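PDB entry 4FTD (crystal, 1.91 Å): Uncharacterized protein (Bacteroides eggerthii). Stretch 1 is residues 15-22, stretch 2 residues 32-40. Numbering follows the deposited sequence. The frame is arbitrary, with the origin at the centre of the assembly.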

ATOM      1  N   THR A  15      35.014  -3.604  43.914  1.00 96.98           N
ATOM      2  CA  THR A  15      35.186  -2.706  42.749  1.00 91.07           C
ATOM      3  C   THR A  15      34.220  -2.880  41.561  1.00 84.98           C
ATOM      4  O   THR A  15      34.608  -3.333  40.478  1.00 81.80           O
ATOM      5  N   GLU A  16      32.964  -2.484  41.777  1.00 64.18           N
ATOM      6  CA  GLU A  16      31.950  -2.497  40.722  1.00 66.30           C
ATOM      7  C   GLU A  16      30.916  -1.373  40.791  1.00 69.73           C
ATOM      8  O   GLU A  16      30.789  -0.673  41.804  1.00 57.64           O
ATOM      9  N   LEU A  17      30.262  -1.174  39.642  1.00 55.12           N
ATOM     10  CA  LEU A  17      29.281  -0.135  39.429  1.00 65.34           C
ATOM     11  C   LEU A  17      27.959  -0.806  39.637  1.00 61.18           C
ATOM     12  O   LEU A  17      27.577  -1.639  38.842  1.00 62.52           O
ATOM     13  N   LEU A  18      27.263  -0.422  40.700  1.00 65.11           N
ATOM     14  CA  LEU A  18      25.958  -0.999  41.075  1.00 62.67           C
ATOM     15  C   LEU A  18      24.757  -0.295  40.372  1.00 58.07           C
ATOM     16  O   LEU A  18      23.757  -0.926  40.052  1.00 64.38           O
ATOM     17  N   SER A  19      24.850   1.015  40.124  1.00 58.20           N
ATOM     18  CA  SER A  19      23.806   1.730  39.359  1.00 57.44           C
ATOM     19  C   SER A  19      24.377   3.037  38.833  1.00 51.05           C
ATOM     20  O   SER A  19      25.355   3.539  39.362  1.00 51.53           O
ATOM     21  N   ILE A  20      23.773   3.563  37.781  1.00 50.01           N
ATOM     22  CA  ILE A  20      24.267   4.783  37.154  1.00 49.13           C
ATOM     23  C   ILE A  20      23.094   5.505  36.462  1.00 53.94           C
ATOM     24  O   ILE A  20      22.153   4.878  35.949  1.00 51.93           O
ATOM     25  N   LYS A  21      23.125   6.821  36.540  1.00 44.52           N
ATOM     26  CA  LYS A  21      22.184   7.681  35.849  1.00 48.55           C
ATOM     27  C   LYS A  21      22.879   8.887  35.286  1.00 45.62           C
ATOM     28  O   LYS A  21      23.879   9.375  35.865  1.00 43.56           O
ATOM     29  N   ILE A  22      22.355   9.338  34.150  1.00 42.95           N
ATOM     30  CA  ILE A  22      22.700  10.640  33.566  1.00 40.59           C
ATOM     31  C   ILE A  22      21.666  11.615  34.144  1.00 47.47           C
ATOM     32  O   ILE A  22      20.471  11.355  34.111  1.00 45.65           O
ATOM     33  N   VAL A  32      16.596  12.939  34.031  1.00 49.11           N
ATOM     34  CA  VAL A  32      17.385  11.921  34.715  1.00 44.56           C
ATOM     35  C   VAL A  32      17.078  10.636  33.958  1.00 53.37           C
ATOM     36  O   VAL A  32      15.913  10.291  33.826  1.00 52.97           O
ATOM     37  N   VAL A  33      18.109   9.937  33.474  1.00 47.92           N
ATOM     38  CA  VAL A  33      17.979   8.721  32.659  1.00 49.43           C
ATOM     39  C   VAL A  33      18.832   7.600  33.275  1.00 55.65           C
ATOM     40  O   VAL A  33      20.029   7.745  33.473  1.00 48.30           O
ATOM     41  N   GLU A  34      18.177   6.502  33.607  1.00 52.24           N
ATOM     42  CA  GLU A  34      18.793   5.376  34.273  1.00 55.55           C
ATOM     43  C   GLU A  34      19.563   4.513  33.253  1.00 57.08           C
ATOM     44  O   GLU A  34      19.095   4.281  32.129  1.00 51.87           O
ATOM     45  N   GLY A  35      20.748   4.051  33.642  1.00 51.44           N
ATOM     46  CA  GLY A  35      21.558   3.167  32.813  1.00 48.51           C
ATOM     47  C   GLY A  35      21.338   1.700  33.138  1.00 53.14           C
ATOM     48  O   GLY A  35      20.895   1.368  34.247  1.00 54.44           O
ATOM     49  N   THR A  36      21.647   0.836  32.166  1.00 54.77           N
ATOM     50  CA  THR A  36      21.633  -0.610  32.347  1.00 58.91           C
ATOM     51  C   THR A  36      23.088  -1.104  32.316  1.00 57.43           C
ATOM     52  O   THR A  36      23.787  -0.898  31.333  1.00 55.85           O
ATOM     53  N   ILE A  37      23.512  -1.781  33.385  1.00 59.04           N
ATOM     54  CA  ILE A  37      24.873  -2.292  33.535  1.00 57.92           C
ATOM     55  C   ILE A  37      24.890  -3.786  33.279  1.00 62.93           C
ATOM     56  O   ILE A  37      24.134  -4.516  33.893  1.00 65.16           O
ATOM     57  N   ASP A  38      25.717  -4.227  32.342  1.00 65.86           N
ATOM     58  CA  ASP A  38      25.939  -5.657  32.121  1.00 68.14           C
ATOM     59  C   ASP A  38      27.314  -5.938  32.708  1.00 64.44           C
ATOM     60  O   ASP A  38      28.328  -5.655  32.083  1.00 65.46           O
ATOM     61  N   GLU A  39      27.349  -6.486  33.919  1.00 70.62           N
ATOM     62  CA  GLU A  39      28.616  -6.696  34.622  1.00 68.46           C
ATOM     63  C   GLU A  39      29.563  -7.700  33.962  1.00 69.90           C
ATOM     64  O   GLU A  39      30.772  -7.510  34.010  1.00 70.02           O
ATOM     65  N   ALA A  40      29.022  -8.770  33.377  1.00 75.66           N
ATOM     66  CA  ALA A  40      29.856  -9.794  32.731  1.00 79.84           C
ATOM     67  C   ALA A  40      30.553  -9.191  31.515  1.00 82.85           C
ATOM     68  O   ALA A  40      31.745  -9.432  31.296  1.00 79.56           O
TER

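The contact between these two stretches is an antiparallel β pairing that is zipped by backbone hydrogen bonds at one end and, as the strands part, filled by an isoleucine side chain and a water at the other. It illustrates a general principle: where main chains separate, side chains and solvent take over the space between them.

At the paired end, Ile-22 N donates to Val-33 O (2.9 Å) and Val-33 N to Ile-22 O (2.8 Å), so both side chains lie on the same face of the sheet, Ile-22 as m and Val-33 as t. Lys-21 and Glu-34 form the neighbouring non-hydrogen-bonded pair and project from the other face. The lysine, with chi1 off-well at 19° and the rest of its chain extended, lays its aliphatic portion against Val-32, CD to CG1 at 3.6 Å.

Gly-35 closes the ladder, its N donating to Ile-20 O at 2.8 Å. A β-carbon here would point toward the first stretch and sit 2.8 Å from Ile-20 CG2, a clash that glycine avoids.

Beyond this point the backbones no longer bond directly. Water 1 accepts from Ile-20 N (2.9 Å) and lies within hydrogen-bonding reach of Gly-35 O (2.7 Å) and Glu-34 OE2 (3.1 Å), the carboxylate being brought near by a t, p side chain.

Ile-37, the residue most covered by the opposing stretch, then points toward it in the m, t rotamer. Its CD1 lies 3.7 Å from Leu-17 CG and 3.6 Å from Ser-19 CA, while its CG1 meets Ile-20 CG2 at 4.1 Å.

At the far margin, Glu-16 and Glu-39 both point inward, yet their OE1 atoms are 4.3 Å apart, like charges in proximity; Glu-39 OE1 is hydrogen-bonded elsewhere in the structure.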

ATOM      1  CB  THR A  15      36.658  -2.594  42.267  1.00100.10           C
ATOM      2  OG1 THR A  15      36.795  -1.420  41.452  1.00 79.95           O
ATOM      3  CG2 THR A  15      37.149  -3.832  41.505  1.00102.98           C
ATOM      4  CB  GLU A  16      31.261  -3.836  40.598  1.00 80.77           C
ATOM      5  CG  GLU A  16      30.692  -4.407  41.853  1.00 91.91           C
ATOM      6  CD  GLU A  16      30.171  -5.783  41.555  1.00102.42           C
ATOM      7  OE1 GLU A  16      29.007  -5.893  41.127  1.00112.03           O
ATOM      8  OE2 GLU A  16      30.949  -6.740  41.700  1.00 96.93           O
ATOM      9  CB  LEU A  17      29.376   0.400  38.000  1.00 57.52           C
ATOM     10  CG  LEU A  17      28.440   1.519  37.569  1.00 57.20           C
ATOM     11  CD1 LEU A  17      28.708   2.739  38.440  1.00 47.91           C
ATOM     12  CD2 LEU A  17      28.692   1.781  36.090  1.00 53.21           C
ATOM     13  CB  LEU A  18      25.843  -0.963  42.607  1.00 64.13           C
ATOM     14  CG  LEU A  18      27.007  -1.586  43.385  1.00 72.84           C
ATOM     15  CD1 LEU A  18      26.919  -1.323  44.885  1.00 74.53           C
ATOM     16  CD2 LEU A  18      27.048  -3.077  43.096  1.00 63.72           C
ATOM     17  CB  SER A  19      22.549   2.011  40.202  1.00 63.71           C
ATOM     18  OG  SER A  19      22.802   2.979  41.201  1.00 68.18           O
ATOM     19  CB  ILE A  20      25.439   4.447  36.182  1.00 48.26           C
ATOM     20  CG1 ILE A  20      26.189   5.735  35.754  1.00 43.94           C
ATOM     21  CG2 ILE A  20      24.952   3.548  35.039  1.00 50.72           C
ATOM     22  CD1 ILE A  20      27.518   5.536  35.055  1.00 47.55           C
ATOM     23  CB  LYS A  21      20.996   8.118  36.711  1.00 54.98           C
ATOM     24  CG  LYS A  21      21.114   8.012  38.208  1.00 69.28           C
ATOM     25  CD  LYS A  21      19.895   8.643  38.883  1.00 64.26           C
ATOM     26  CE  LYS A  21      19.707   8.180  40.321  1.00 90.22           C
ATOM     27  NZ  LYS A  21      18.694   8.984  41.082  1.00 87.13           N
ATOM     28  CB  ILE A  22      22.648  10.612  32.035  1.00 43.62           C
ATOM     29  CG1 ILE A  22      23.809   9.787  31.463  1.00 45.03           C
ATOM     30  CG2 ILE A  22      22.662  12.034  31.435  1.00 40.11           C
ATOM     31  CD1 ILE A  22      23.549   9.351  30.041  1.00 43.96           C
ATOM     32  CB  VAL A  32      16.962  11.753  36.181  1.00 52.71           C
ATOM     33  CG1 VAL A  32      17.794  10.655  36.814  1.00 47.40           C
ATOM     34  CG2 VAL A  32      17.036  13.113  36.929  1.00 48.49           C
ATOM     35  CB  VAL A  33      18.425   8.949  31.210  1.00 49.98           C
ATOM     36  CG1 VAL A  33      18.232   7.672  30.404  1.00 51.99           C
ATOM     37  CG2 VAL A  33      17.610  10.076  30.586  1.00 50.40           C
ATOM     38  CB  GLU A  34      17.683   4.549  34.954  1.00 61.54           C
ATOM     39  CG  GLU A  34      18.156   3.588  36.035  1.00 87.59           C
ATOM     40  CD  GLU A  34      18.486   4.271  37.357  1.00103.57           C
ATOM     41  OE1 GLU A  34      17.705   5.150  37.769  1.00102.95           O
ATOM     42  OE2 GLU A  34      19.508   3.910  38.000  1.00 91.27           O
ATOM     43  CB  THR A  36      20.809  -1.299  31.240  1.00 61.75           C
ATOM     44  OG1 THR A  36      19.493  -0.751  31.242  1.00 65.51           O
ATOM     45  CG2 THR A  36      20.731  -2.838  31.469  1.00 66.92           C
ATOM     46  CB  ILE A  37      25.429  -2.019  34.953  1.00 59.24           C
ATOM     47  CG1 ILE A  37      25.304  -0.515  35.278  1.00 57.82           C
ATOM     48  CG2 ILE A  37      26.898  -2.469  35.059  1.00 52.91           C
ATOM     49  CD1 ILE A  37      25.258  -0.184  36.743  1.00 56.13           C
ATOM     50  CB  ASP A  38      25.878  -6.009  30.634  1.00 70.08           C
ATOM     51  CG  ASP A  38      25.862  -7.512  30.390  1.00 75.30           C
ATOM     52  OD1 ASP A  38      26.577  -8.246  31.107  1.00 84.00           O
ATOM     53  OD2 ASP A  38      25.113  -7.954  29.488  1.00 75.46           O
ATOM     54  CB  GLU A  39      28.358  -7.095  36.083  1.00 66.29           C
ATOM     55  CG  GLU A  39      29.625  -7.256  36.931  1.00 75.15           C
ATOM     56  CD  GLU A  39      30.443  -5.987  37.033  1.00 74.54           C
ATOM     57  OE1 GLU A  39      29.843  -4.895  36.986  1.00 75.13           O
ATOM     58  OE2 GLU A  39      31.680  -6.081  37.169  1.00 78.46           O
ATOM     59  CB  ALA A  40      29.025 -11.016  32.328  1.00 78.36           C
TER
HETATM   60  O   HOH W   1      21.583   1.836  36.857  1.00 51.63           O